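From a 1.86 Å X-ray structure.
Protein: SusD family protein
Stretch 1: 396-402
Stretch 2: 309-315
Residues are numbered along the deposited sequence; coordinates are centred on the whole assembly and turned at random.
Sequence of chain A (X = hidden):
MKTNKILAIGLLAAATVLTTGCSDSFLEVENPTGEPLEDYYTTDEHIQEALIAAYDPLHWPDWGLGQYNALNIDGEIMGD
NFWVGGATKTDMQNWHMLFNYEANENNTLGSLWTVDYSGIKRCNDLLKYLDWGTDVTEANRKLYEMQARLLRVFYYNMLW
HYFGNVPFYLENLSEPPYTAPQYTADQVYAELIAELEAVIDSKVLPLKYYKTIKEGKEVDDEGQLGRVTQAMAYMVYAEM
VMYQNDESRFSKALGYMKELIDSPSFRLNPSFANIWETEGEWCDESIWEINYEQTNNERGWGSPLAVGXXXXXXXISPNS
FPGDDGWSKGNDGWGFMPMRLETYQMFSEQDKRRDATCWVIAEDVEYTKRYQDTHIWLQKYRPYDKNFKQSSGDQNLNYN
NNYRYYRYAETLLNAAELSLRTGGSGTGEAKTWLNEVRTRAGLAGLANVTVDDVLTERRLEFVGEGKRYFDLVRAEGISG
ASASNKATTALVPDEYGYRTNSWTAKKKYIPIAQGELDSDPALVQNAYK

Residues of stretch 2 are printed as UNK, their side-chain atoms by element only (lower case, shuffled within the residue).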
# COMPACT_ATOMS: atom_id res chain seq x y z
N ASN A 396 -22.31 10.52 9.65
CA ASN A 396 -21.49 9.31 9.92
C ASN A 396 -20.58 9.06 8.70
O ASN A 396 -21.05 8.44 7.72
CB ASN A 396 -22.37 8.11 10.31
CG ASN A 396 -21.60 7.09 11.14
OD1 ASN A 396 -20.38 7.16 11.25
ND2 ASN A 396 -22.32 6.14 11.71
N LEU A 397 -19.33 9.54 8.76
CA LEU A 397 -18.31 9.44 7.67
C LEU A 397 -17.37 8.25 7.93
O LEU A 397 -16.65 7.88 6.99
CB LEU A 397 -17.50 10.74 7.62
CG LEU A 397 -18.00 11.82 6.64
CD1 LEU A 397 -19.51 11.93 6.61
CD2 LEU A 397 -17.37 13.17 6.98
N ASN A 398 -17.35 7.67 9.13
CA ASN A 398 -16.30 6.67 9.49
C ASN A 398 -16.86 5.26 9.63
O ASN A 398 -17.99 5.08 10.13
CB ASN A 398 -15.49 7.08 10.71
CG ASN A 398 -14.76 8.38 10.45
OD1 ASN A 398 -13.59 8.36 10.06
ND2 ASN A 398 -15.46 9.49 10.58
N TYR A 399 -16.04 4.29 9.22
CA TYR A 399 -16.38 2.85 9.10
C TYR A 399 -15.28 2.06 9.79
O TYR A 399 -14.22 2.65 10.07
CB TYR A 399 -16.56 2.49 7.62
CG TYR A 399 -17.74 3.14 6.96
CD1 TYR A 399 -17.63 4.39 6.38
CD2 TYR A 399 -18.97 2.51 6.92
CE1 TYR A 399 -18.72 5.00 5.79
CE2 TYR A 399 -20.07 3.09 6.30
CZ TYR A 399 -19.93 4.34 5.73
OH TYR A 399 -20.97 4.97 5.16
N ASN A 400 -15.48 0.78 10.04
CA ASN A 400 -14.53 -0.02 10.86
C ASN A 400 -13.56 -0.82 9.97
O ASN A 400 -12.79 -1.63 10.54
CB ASN A 400 -15.27 -0.99 11.80
CG ASN A 400 -16.09 -2.01 11.05
OD1 ASN A 400 -15.96 -2.14 9.83
ND2 ASN A 400 -16.97 -2.70 11.75
N ASN A 401 -13.62 -0.67 8.65
CA ASN A 401 -12.81 -1.54 7.75
C ASN A 401 -11.32 -1.36 8.05
O ASN A 401 -10.79 -0.25 7.77
CB ASN A 401 -13.02 -1.22 6.27
CG ASN A 401 -14.47 -1.36 5.88
OD1 ASN A 401 -15.30 -0.55 6.30
ND2 ASN A 401 -14.78 -2.36 5.06
N ASN A 402 -10.66 -2.42 8.52
CA ASN A 402 -9.17 -2.48 8.55
C ASN A 402 -8.63 -2.36 7.11
O ASN A 402 -9.26 -2.86 6.14
CB ASN A 402 -8.65 -3.79 9.14
CG ASN A 402 -8.86 -3.90 10.64
OD1 ASN A 402 -9.46 -3.02 11.25
ND2 ASN A 402 -8.37 -4.99 11.21
N UNK A 309 -12.42 5.27 13.28
CA UNK A 309 -12.51 4.43 12.07
C UNK A 309 -11.90 5.13 10.86
O UNK A 309 -11.15 6.08 11.04
N UNK A 310 -12.22 4.67 9.65
CA UNK A 310 -11.61 5.19 8.40
C UNK A 310 -12.70 5.85 7.58
O UNK A 310 -13.84 5.34 7.61
c UNK A 310 -10.92 4.10 7.57
c UNK A 310 -11.78 2.86 7.37
o UNK A 310 -10.63 4.68 6.29
N UNK A 311 -12.35 6.91 6.85
CA UNK A 311 -13.29 7.66 5.96
C UNK A 311 -13.34 6.97 4.59
O UNK A 311 -14.15 7.39 3.72
c UNK A 311 -13.90 10.00 5.22
c UNK A 311 -11.53 9.30 5.11
c UNK A 311 -12.85 9.13 5.86
N UNK A 312 -12.48 5.98 4.37
CA UNK A 312 -12.23 5.50 2.99
C UNK A 312 -13.57 5.12 2.34
O UNK A 312 -13.82 5.49 1.19
c UNK A 312 -11.21 3.53 1.72
c UNK A 312 -11.24 4.34 3.01
c UNK A 312 -10.29 2.34 1.88
c UNK A 312 -10.76 4.40 0.55
N UNK A 313 -14.46 4.35 2.99
CA UNK A 313 -15.72 3.97 2.35
C UNK A 313 -16.61 5.17 1.97
O UNK A 313 -17.30 5.12 0.95
c UNK A 313 -16.37 3.01 3.37
c UNK A 313 -15.21 2.51 4.18
c UNK A 313 -14.26 3.69 4.28
N UNK A 314 -16.47 6.29 2.68
CA UNK A 314 -17.18 7.53 2.31
C UNK A 314 -16.57 8.07 1.02
O UNK A 314 -17.33 8.47 0.15
c UNK A 314 -17.68 9.92 2.93
o UNK A 314 -17.87 8.05 4.51
c UNK A 314 -17.13 8.59 3.41
N UNK A 315 -15.24 8.07 0.91
CA UNK A 315 -14.53 8.68 -0.24
C UNK A 315 -14.96 8.00 -1.55
O UNK A 315 -15.18 8.74 -2.56
c UNK A 315 -13.01 8.59 -0.03
c UNK A 315 -12.84 10.81 1.15
c UNK A 315 -12.47 9.34 1.19
c UNK A 315 -10.98 9.16 1.35
O HOH W 1 -20.65 7.57 4.48

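Position 309 has no side-chain atoms, and its CA lies 3.2 Å from Tyr399 O in a CA-H...O contact. A CB built with ideal geometry would point toward stretch 1 and fall 2.2 Å from Tyr399 O, a clash, so the close approach of the backbones depends on the bare CA. The residue is Gly309.

Position 310 carries a CB bearing one oxygen and one carbon. Its backbone N donates to Tyr399 O (2.9 Å) and its backbone O accepts from Tyr399 N (2.9 Å), while its branch carbon reaches Asn401 O at 3.3 Å. The side-chain oxygen turns back to its own stretch and accepts from the backbone N of position 312 at 3.0 Å, a cap on the turn leading into the helix. A carbon in place of that oxygen would leave no acceptor, and the branched pattern is that of threonine, so this is Thr310.

At position 311, three side-chain carbons form a CB with two carbon branches and no polar atom. Its CA makes a nearly straight CA-H...O contact with Leu397 O (3.5 Å), and one branch carbon comes 4.4 Å from Leu397 CB. This is Val311.

Position 312 has four side-chain carbons forked at the second, and none comes closer than 6.3 Å to stretch 1. The shape is that of leucine, and Leu312 instead supplies the N-H for the cap.

At position 313, three carbons close a ring onto the backbone N. Its CB packs over one face of the Tyr399 ring, 3.9 Å from the ring centroid, as a CH-pi contact. The closed ring identifies Pro313.

Position 314 again shows a CB with one oxygen and one carbon. The oxygen lies 2.8 Å from Leu397 O and 3.4 Å from Tyr399 CE1, near the ring plane. Donation to the carbonyl requires a hydroxyl, and the residue is Thr314.

Position 315 holds four carbons forked at the second, all at least 7.3 Å from stretch 1; it is Leu315, whose backbone N donates to Val311 O (3.1 Å).

The contact is built around a single antiparallel bridge, in which Tyr399 and Thr310 exchange both backbone hydrogen bonds. Beyond it the helix brings Pro313 over the Tyr399 ring and Thr314 to its edge. Thr314 OG1 donates to Leu397 O and accepts from a water, 2.8 Å from the water oxygen; the same water lies 2.7 Å from Tyr399 OH, linking the two hydroxyls. The contact thus joins a two-bond backbone pairing at Thr310 to side-chain packing and a hydroxyl bond from Pro313 and Thr314.

Stretch 2 (309-315) GTVLPTL
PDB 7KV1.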